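Local structure of precorrin-6A reductase (Rhodobacter capsulatus, 4X7G) at residues A[91-96]-A[238-243]; A[120-125]-A[216-221]; A[147-152]-A[186-191]. The protein catalyses the reduction of precorrin-6A, using NADPH as hydride donor, a step of cobalamin biosynthesis. One frame throughout, in Å; residues are numbered along the deposited sequence.

Interaction 1. Residues A[91-96]-A[238-243]; sequences GVALCA and MGWLAD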
loop_
_atom_site.group_PDB
_atom_site.type_symbol
_atom_site.label_atom_id
_atom_site.label_comp_id
_atom_site.label_asym_id
_atom_site.label_seq_id
_atom_site.Cartn_x
_atom_site.Cartn_y
_atom_site.Cartn_z
ATOM N N GLY A 91 11.422 14.492 17.900
ATOM C CA GLY A 91 10.335 15.340 18.259
ATOM C C GLY A 91 9.515 15.927 17.084
ATOM O O GLY A 91 8.745 16.893 17.244
ATOM N N VAL A 92 9.613 15.295 15.912
ATOM C CA VAL A 92 8.828 15.681 14.740
ATOM C C VAL A 92 7.470 15.057 14.828
ATOM O O VAL A 92 7.303 13.844 15.097
ATOM C CB VAL A 92 9.620 15.248 13.500
ATOM C CG1 VAL A 92 8.787 15.356 12.225
ATOM C CG2 VAL A 92 10.937 16.030 13.353
ATOM N N ALA A 93 6.449 15.845 14.570
ATOM C CA ALA A 93 5.086 15.399 14.626
ATOM C C ALA A 93 4.774 14.425 13.457
ATOM O O ALA A 93 5.286 14.604 12.376
ATOM C CB ALA A 93 4.153 16.555 14.467
ATOM N N LEU A 94 4.036 13.391 13.771
ATOM C CA LEU A 94 3.744 12.287 12.822
ATOM C C LEU A 94 2.271 11.918 12.818
ATOM O O LEU A 94 1.652 11.767 13.874
ATOM C CB LEU A 94 4.510 11.049 13.281
ATOM C CG LEU A 94 4.256 9.729 12.574
ATOM C CD1 LEU A 94 4.645 9.798 11.132
ATOM C CD2 LEU A 94 5.031 8.592 13.249
ATOM N N CYS A 95 1.666 11.821 11.625
ATOM C CA CYS A 95 0.362 11.198 11.497
ATOM C C CYS A 95 0.444 10.156 10.412
ATOM O O CYS A 95 1.078 10.385 9.349
ATOM C CB CYS A 95 -0.734 12.142 11.099
ATOM S SG CYS A 95 -2.352 11.467 11.656
ATOM N N ALA A 96 -0.211 9.010 10.589
ATOM C CA ALA A 96 -0.334 8.000 9.502
ATOM C C ALA A 96 -1.619 8.215 8.803
ATOM O O ALA A 96 -2.679 8.150 9.391
ATOM C CB ALA A 96 -0.286 6.567 10.099
HETATM N N MSE A 238 -5.540 17.080 6.788
HETATM C CA MSE A 238 -5.410 18.481 6.677
HETATM C C MSE A 238 -5.730 19.162 8.032
HETATM O O MSE A 238 -5.080 20.100 8.410
HETATM C CB MSE A 238 -6.327 19.034 5.610
HETATM C CG MSE A 238 -5.888 18.461 4.208
HETATM SE SE MSE A 238 -3.956 18.334 3.684
HETATM C CE MSE A 238 -3.636 20.236 3.833
ATOM N N GLY A 239 -6.727 18.634 8.755
ATOM C CA GLY A 239 -7.021 19.166 10.132
ATOM C C GLY A 239 -5.872 18.915 11.070
ATOM O O GLY A 239 -5.530 19.785 11.884
ATOM N N TRP A 240 -5.277 17.719 11.028
ATOM C CA TRP A 240 -4.123 17.408 11.864
ATOM C C TRP A 240 -3.001 18.333 11.573
ATOM O O TRP A 240 -2.340 18.861 12.494
ATOM C CB TRP A 240 -3.778 15.931 11.668
ATOM C CG TRP A 240 -2.626 15.430 12.487
ATOM C CD1 TRP A 240 -2.735 14.700 13.667
ATOM C CD2 TRP A 240 -1.254 15.565 12.240
ATOM N NE1 TRP A 240 -1.512 14.397 14.142
ATOM C CE2 TRP A 240 -0.566 14.927 13.310
ATOM C CE3 TRP A 240 -0.505 16.108 11.190
ATOM C CZ2 TRP A 240 0.788 14.903 13.370
ATOM C CZ3 TRP A 240 0.847 16.043 11.250
ATOM C CH2 TRP A 240 1.513 15.448 12.311
ATOM N N LEU A 241 -2.706 18.629 10.278
ATOM C CA LEU A 241 -1.610 19.472 9.981
ATOM C C LEU A 241 -1.862 20.891 10.526
ATOM O O LEU A 241 -0.953 21.496 11.099
ATOM C CB LEU A 241 -1.403 19.570 8.448
ATOM C CG LEU A 241 -0.735 18.385 7.799
ATOM C CD1 LEU A 241 -0.873 18.393 6.272
ATOM C CD2 LEU A 241 0.697 18.318 8.180
ATOM N N ALA A 242 -3.064 21.386 10.300
ATOM C CA ALA A 242 -3.401 22.718 10.848
ATOM C C ALA A 242 -3.219 22.788 12.394
ATOM O O ALA A 242 -2.586 23.699 12.922
ATOM C CB ALA A 242 -4.769 23.141 10.444
ATOM N N ASP A 243 -3.761 21.735 13.007
ATOM C CA ASP A 243 -3.678 21.620 14.509
ATOM C C ASP A 243 -2.286 21.591 15.014
ATOM O O ASP A 243 -1.995 22.143 16.125
ATOM C CB ASP A 243 -4.375 20.384 14.987
ATOM C CG ASP A 243 -5.816 20.422 15.012
ATOM O OD1 ASP A 243 -6.516 21.461 14.754
ATOM O OD2 ASP A 243 -6.454 19.351 15.299
#
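A helix packed against a parallel Rossmann-type sheet meets the sheet here through one indole: Trp-240 of helix 234-243 lies against strand 93-97, touching Ala-93, Leu-94 and Cys-95. The two short segments run antiparallel, at 171°, with their axes 9.8 Å apart, and the Trp-240 side chain bridges that gap. Its CG stands anti to the backbone N (chi1 -179°), which carries the ring straight out from the helix to the sheet. Cys-95 covers one face. Its CB sits 3.7 Å from the centroid of the six-membered ring of Trp-240, a CH-pi contact nearly on the ring normal, while Cys-95 SG lies 3.9 Å from the centroid of the five-membered ring, 12° off its normal. Both rings of the indole are thus used by a single residue, the sulfur making a Cys sulfur-aromatic contact. That sulfur is also fixed covalently, in the disulfide to Cys-231 of the adjacent strand 229-231, so the ring packs against the cross-link, touching Cys-231 as well. The far rim of the indole reaches back along the strand: Trp-240 CH2 meets Ala-93 CB at 3.6 Å, and Trp-240 CZ2 comes within 3.3 Å of Leu-94 O, which approaches obliquely. Trp-240 NE1 donates a hydrogen bond to OD2 of Asp-229, which helps to fix the rotation of the ring, and His-244 stacks with the indole. Strand 93-97 pairs with strands 67-70 and 229-231, and the last helix of the chain covers them in the alpha/beta layering characteristic of a Rossmann-fold domain.

Interaction 2. Residues A[120-125]-A[216-221]; sequences VAALPQ and PVILID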
loop_
_atom_site.group_PDB
_atom_site.type_symbol
_atom_site.label_atom_id
_atom_site.label_comp_id
_atom_site.label_asym_id
_atom_site.label_seq_id
_atom_site.Cartn_x
_atom_site.Cartn_y
_atom_site.Cartn_z
ATOM N N VAL A 120 -1.623 -18.914 2.226
ATOM C CA VAL A 120 -1.221 -20.062 1.469
ATOM C C VAL A 120 -1.918 -21.336 2.003
ATOM O O VAL A 120 -2.470 -22.120 1.240
ATOM C CB VAL A 120 0.312 -20.303 1.590
ATOM C CG1 VAL A 120 0.673 -21.498 0.723
ATOM C CG2 VAL A 120 1.130 -19.096 1.135
ATOM N N ALA A 121 -1.912 -21.498 3.341
ATOM C CA ALA A 121 -2.585 -22.662 3.983
ATOM C C ALA A 121 -4.037 -22.683 3.759
ATOM O O ALA A 121 -4.657 -23.748 3.893
ATOM C CB ALA A 121 -2.231 -22.679 5.438
ATOM N N ALA A 122 -4.700 -21.554 3.460
ATOM C CA ALA A 122 -6.127 -21.473 3.226
ATOM C C ALA A 122 -6.571 -21.982 1.929
ATOM O O ALA A 122 -7.758 -22.260 1.715
ATOM C CB ALA A 122 -6.611 -20.022 3.447
ATOM N N LEU A 123 -5.660 -22.010 0.938
ATOM C CA LEU A 123 -6.057 -22.427 -0.378
ATOM C C LEU A 123 -6.511 -23.903 -0.392
ATOM O O LEU A 123 -5.930 -24.679 0.404
ATOM C CB LEU A 123 -4.906 -22.268 -1.345
ATOM C CG LEU A 123 -4.547 -20.793 -1.636
ATOM C CD1 LEU A 123 -3.299 -20.728 -2.506
ATOM C CD2 LEU A 123 -5.670 -20.103 -2.312
ATOM N N PRO A 124 -7.433 -24.237 -1.226
ATOM C CA PRO A 124 -7.844 -25.662 -1.274
ATOM C C PRO A 124 -6.761 -26.567 -1.750
ATOM O O PRO A 124 -5.764 -26.179 -2.373
ATOM C CB PRO A 124 -9.003 -25.596 -2.214
ATOM C CG PRO A 124 -8.690 -24.481 -3.140
ATOM C CD PRO A 124 -7.990 -23.424 -2.334
ATOM N N GLN A 125 -6.925 -27.890 -1.451
ATOM C CA GLN A 125 -5.982 -28.836 -1.927
ATOM C C GLN A 125 -5.977 -29.076 -3.467
ATOM O O GLN A 125 -4.934 -29.148 -4.081
ATOM C CB GLN A 125 -6.203 -30.156 -1.110
ATOM C CG GLN A 125 -5.139 -31.171 -1.457
ATOM C CD GLN A 125 -3.795 -30.749 -0.875
ATOM O OE1 GLN A 125 -3.696 -29.863 0.043
ATOM N NE2 GLN A 125 -2.733 -31.282 -1.444
ATOM N N PRO A 216 -14.876 -16.075 -3.895
ATOM C CA PRO A 216 -14.348 -15.905 -2.534
ATOM C C PRO A 216 -13.046 -15.117 -2.535
ATOM O O PRO A 216 -12.253 -15.240 -3.494
ATOM C CB PRO A 216 -14.161 -17.338 -2.103
ATOM C CG PRO A 216 -13.699 -18.045 -3.362
ATOM C CD PRO A 216 -14.571 -17.426 -4.430
ATOM N N VAL A 217 -12.850 -14.417 -1.456
ATOM C CA VAL A 217 -11.625 -13.673 -1.198
ATOM C C VAL A 217 -11.008 -14.205 0.070
ATOM O O VAL A 217 -11.747 -14.340 1.098
ATOM C CB VAL A 217 -11.842 -12.175 -1.082
ATOM C CG1 VAL A 217 -10.560 -11.436 -0.826
ATOM C CG2 VAL A 217 -12.552 -11.641 -2.311
ATOM N N ILE A 218 -9.724 -14.520 0.078
ATOM C CA ILE A 218 -8.935 -14.816 1.289
ATOM C C ILE A 218 -8.218 -13.541 1.610
ATOM O O ILE A 218 -7.383 -13.090 0.816
ATOM C CB ILE A 218 -7.974 -15.933 1.018
ATOM C CG1 ILE A 218 -8.727 -17.225 0.728
ATOM C CG2 ILE A 218 -6.990 -16.152 2.171
ATOM C CD1 ILE A 218 -7.932 -18.305 0.027
ATOM N N LEU A 219 -8.604 -12.881 2.680
ATOM C CA LEU A 219 -8.204 -11.515 3.030
ATOM C C LEU A 219 -7.251 -11.541 4.191
ATOM O O LEU A 219 -7.588 -12.073 5.277
ATOM C CB LEU A 219 -9.491 -10.682 3.348
ATOM C CG LEU A 219 -9.280 -9.231 3.533
ATOM C CD1 LEU A 219 -8.793 -8.557 2.290
ATOM C CD2 LEU A 219 -10.572 -8.603 4.024
ATOM N N ILE A 220 -6.077 -10.976 4.008
ATOM C CA ILE A 220 -5.038 -11.038 5.014
ATOM C C ILE A 220 -5.183 -9.775 5.915
ATOM O O ILE A 220 -5.224 -8.621 5.467
ATOM C CB ILE A 220 -3.667 -11.033 4.368
ATOM C CG1 ILE A 220 -3.526 -12.257 3.422
ATOM C CG2 ILE A 220 -2.569 -11.061 5.408
ATOM C CD1 ILE A 220 -2.544 -12.097 2.324
ATOM N N ASP A 221 -5.265 -10.032 7.227
ATOM C CA ASP A 221 -5.337 -8.947 8.187
ATOM C C ASP A 221 -4.031 -8.173 8.227
ATOM O O ASP A 221 -2.947 -8.640 7.993
ATOM C CB ASP A 221 -5.668 -9.603 9.555
ATOM C CG ASP A 221 -7.073 -10.250 9.582
ATOM O OD1 ASP A 221 -7.989 -9.867 8.837
ATOM O OD2 ASP A 221 -7.186 -11.058 10.480
#
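Ile-218 meets Ala-122 and Leu-123 at the end of helix 116-122, and its two branches divide the work. From CB, which points from strand 216-220 toward the helix end, CG2 leaves anti to the backbone N and comes alongside Ala-122 CB at 4.1 Å. The longer branch starts with CG1 anti to the carbonyl carbon (chi1 -65°) and continues extended to CD1. That terminal methyl makes both of the closest approaches: 4.0 Å to Ala-122 CB and 3.7 Å to Leu-123 CD2. Ala-122 CB therefore faces both methyls of the isoleucine, whereas Leu-123 offers one methyl and crosses the Ile-218 side chain at about a right angle. The contact is wholly apolar and small, with 120 Å² buried in total. Leu-123 N bonds back to Val-120 O at 3.2 Å, and the Leu-123 side chain, which brings its CD2 to Ile-218, also touches His-148. On the backbone side, Ile-218 pairs with Val-193 and Ala-195 of strand 192-196, and Val-217 with Arg-109 and Thr-111 of strand 109-113. Strand 216-220 thus lies between these two parallel strands, with helix 116-122 laid over it and Ala-119 also touching Ile-218.

Interaction 3. Residues A[147-152]-A[186-191]; sequences QHHYLL and RSETIT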
loop_
_atom_site.group_PDB
_atom_site.type_symbol
_atom_site.label_atom_id
_atom_site.label_comp_id
_atom_site.label_asym_id
_atom_site.label_seq_id
_atom_site.Cartn_x
_atom_site.Cartn_y
_atom_site.Cartn_z
ATOM N N GLN A 147 0.673 -26.406 -6.723
ATOM C CA GLN A 147 -0.270 -27.101 -7.582
ATOM C C GLN A 147 -1.274 -26.208 -8.346
ATOM O O GLN A 147 -1.951 -26.654 -9.303
ATOM C CB GLN A 147 -1.047 -28.193 -6.854
ATOM C CG GLN A 147 -2.106 -27.770 -5.852
ATOM C CD GLN A 147 -1.552 -27.528 -4.452
ATOM O OE1 GLN A 147 -0.364 -27.146 -4.207
ATOM N NE2 GLN A 147 -2.450 -27.649 -3.511
ATOM N N HIS A 148 -1.495 -24.996 -7.837
ATOM C CA HIS A 148 -2.533 -24.111 -8.425
ATOM C C HIS A 148 -2.024 -23.455 -9.698
ATOM O O HIS A 148 -0.810 -23.272 -9.841
ATOM C CB HIS A 148 -2.931 -23.070 -7.392
ATOM C CG HIS A 148 -3.484 -23.716 -6.170
ATOM N ND1 HIS A 148 -4.592 -24.502 -6.231
ATOM C CD2 HIS A 148 -3.039 -23.756 -4.898
ATOM C CE1 HIS A 148 -4.834 -24.988 -5.007
ATOM N NE2 HIS A 148 -3.933 -24.541 -4.178
ATOM N N HIS A 149 -3.007 -22.982 -10.471
ATOM C CA HIS A 149 -2.658 -21.937 -11.459
ATOM C C HIS A 149 -2.761 -20.564 -10.771
ATOM O O HIS A 149 -3.814 -20.323 -10.149
ATOM C CB HIS A 149 -3.609 -21.976 -12.648
ATOM C CG HIS A 149 -3.493 -20.761 -13.508
ATOM N ND1 HIS A 149 -2.368 -20.479 -14.232
ATOM C CD2 HIS A 149 -4.322 -19.721 -13.695
ATOM C CE1 HIS A 149 -2.487 -19.306 -14.779
ATOM N NE2 HIS A 149 -3.664 -18.834 -14.507
ATOM N N TYR A 150 -1.771 -19.765 -10.894
ATOM C CA TYR A 150 -1.718 -18.469 -10.305
ATOM C C TYR A 150 -1.747 -17.381 -11.369
ATOM O O TYR A 150 -1.021 -17.470 -12.393
ATOM C CB TYR A 150 -0.517 -18.283 -9.425
ATOM C CG TYR A 150 -0.503 -19.128 -8.170
ATOM C CD1 TYR A 150 -1.379 -18.829 -7.163
ATOM C CD2 TYR A 150 0.319 -20.245 -8.019
ATOM C CE1 TYR A 150 -1.391 -19.602 -5.980
ATOM C CE2 TYR A 150 0.306 -21.017 -6.889
ATOM C CZ TYR A 150 -0.529 -20.646 -5.870
ATOM O OH TYR A 150 -0.555 -21.355 -4.656
ATOM N N LEU A 151 -2.527 -16.360 -11.129
ATOM C CA LEU A 151 -2.466 -15.090 -11.857
ATOM C C LEU A 151 -1.724 -14.098 -11.027
ATOM O O LEU A 151 -2.116 -13.915 -9.818
ATOM C CB LEU A 151 -3.855 -14.613 -12.191
ATOM C CG LEU A 151 -3.972 -13.205 -12.858
ATOM C CD1 LEU A 151 -3.346 -13.237 -14.259
ATOM C CD2 LEU A 151 -5.373 -12.735 -12.929
ATOM N N LEU A 152 -0.739 -13.463 -11.520
ATOM C CA LEU A 152 0.068 -12.467 -10.839
ATOM C C LEU A 152 -0.147 -11.120 -11.486
ATOM O O LEU A 152 -0.520 -11.042 -12.687
ATOM C CB LEU A 152 1.578 -12.799 -10.932
ATOM C CG LEU A 152 1.933 -14.218 -10.665
ATOM C CD1 LEU A 152 3.383 -14.499 -10.837
ATOM C CD2 LEU A 152 1.464 -14.658 -9.304
ATOM N N ARG A 186 -12.640 -12.399 -15.097
ATOM C CA ARG A 186 -13.313 -13.236 -16.140
ATOM C C ARG A 186 -12.368 -13.906 -17.134
ATOM O O ARG A 186 -12.425 -15.129 -17.377
ATOM C CB ARG A 186 -14.281 -12.330 -16.891
ATOM C CG ARG A 186 -15.483 -11.887 -16.081
ATOM C CD ARG A 186 -16.727 -11.662 -16.976
ATOM N NE ARG A 186 -16.381 -10.809 -18.078
ATOM C CZ ARG A 186 -16.063 -11.189 -19.309
ATOM N NH1 ARG A 186 -16.252 -12.431 -19.801
ATOM N NH2 ARG A 186 -15.662 -10.234 -20.118
ATOM N N SER A 187 -11.546 -13.155 -17.741
ATOM C CA SER A 187 -10.685 -13.672 -18.805
ATOM C C SER A 187 -9.753 -14.782 -18.321
ATOM O O SER A 187 -9.537 -15.815 -19.007
ATOM C CB SER A 187 -9.971 -12.519 -19.455
ATOM O OG SER A 187 -8.881 -12.020 -18.745
ATOM N N GLU A 188 -9.340 -14.690 -17.051
ATOM C CA GLU A 188 -8.517 -15.689 -16.455
ATOM C C GLU A 188 -9.284 -16.795 -15.774
ATOM O O GLU A 188 -8.641 -17.678 -15.186
ATOM C CB GLU A 188 -7.550 -15.052 -15.461
ATOM C CG GLU A 188 -6.331 -15.920 -15.163
ATOM C CD GLU A 188 -5.241 -16.029 -16.212
ATOM O OE1 GLU A 188 -5.348 -15.186 -17.172
ATOM O OE2 GLU A 188 -4.239 -16.747 -16.105
ATOM N N THR A 189 -10.581 -16.741 -15.795
ATOM C CA THR A 189 -11.418 -17.736 -15.102
ATOM C C THR A 189 -10.946 -18.043 -13.687
ATOM O O THR A 189 -10.904 -19.184 -13.242
ATOM C CB THR A 189 -11.649 -19.026 -15.940
ATOM O OG1 THR A 189 -10.458 -19.608 -16.316
ATOM C CG2 THR A 189 -12.262 -18.636 -17.211
ATOM N N ILE A 190 -10.744 -16.969 -12.923
ATOM C CA ILE A 190 -10.273 -17.084 -11.539
ATOM C C ILE A 190 -11.360 -17.675 -10.656
ATOM O O ILE A 190 -12.572 -17.393 -10.849
ATOM C CB ILE A 190 -9.924 -15.660 -11.097
ATOM C CG1 ILE A 190 -8.756 -15.100 -11.814
ATOM C CG2 ILE A 190 -9.715 -15.604 -9.593
ATOM C CD1 ILE A 190 -7.525 -15.951 -11.780
ATOM N N THR A 191 -10.931 -18.507 -9.712
ATOM C CA THR A 191 -11.795 -19.115 -8.727
ATOM C C THR A 191 -11.654 -18.540 -7.349
ATOM O O THR A 191 -12.554 -18.652 -6.546
ATOM C CB THR A 191 -11.524 -20.617 -8.680
ATOM O OG1 THR A 191 -10.209 -20.916 -8.274
ATOM C CG2 THR A 191 -11.776 -21.314 -10.042
#
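Leu-151 packs at a slant along Glu-188, from CG to the carboxylate, and against the tip of Ile-190, where strand 149-154 meets the end of helix 178-187 in a parallel, Rossmann-type sheet domain. Leu-151 CB is 3.9 Å from Ile-190 CD1, and the two side chains cross at about a right angle; Leu-151 CD1 reaches Glu-188 CD at 3.9 Å and CD2 reaches Glu-188 CG at 4.0 Å. The helix ends in a Schellman motif, with Thr-189 at positive phi as the first residue to leave helical geometry. Just before it, Glu-188 sends its CG anti to the backbone N (chi1 -159°) and then bends at chi2, which turns the buried carboxylate toward the strand. Each oxygen has a strong partner: OE1 makes a salt bridge to Arg-168 of the neighbouring strand 167-171, and OE2 accepts from His-149. The imidazole is gripped at both nitrogens, since ND1 bonds to OD1 of Asp-166, an arrangement that would probably favour a charged ring. Ring and carboxylate planes stand 24° apart, close to coplanar, and the 2.7 Å bond from His-149 NE2 to Glu-188 OE2 enters at the edge of the ring, uses the anti lone pair of the oxygen and bends to 151° at the hydrogen.

Interactions 2 and 3 belong to one six-stranded parallel sheet, interaction 1 to the other, and their positions on opposite sides of the chain's centre reflect the two Rossmann-type domains. Interactions 2 and 3 touch, their centres about 14 Å apart: Gln-147 NE2 probably donates a hydrogen bond to Gln-125 O, 3.0 Å away, and Leu-123 CD1 packs 3.5 Å from Tyr-150 OH. Interaction 1 lies about 37 Å from interaction 2 and about 43 Å from interaction 3, centre to centre. The ligands bind elsewhere: the side chain of Leu-94 is about 11 Å from the bound NADP, while the side chains of Ile-218 and Leu-151 are about 12 and 9 Å from the bound reduced precorrin.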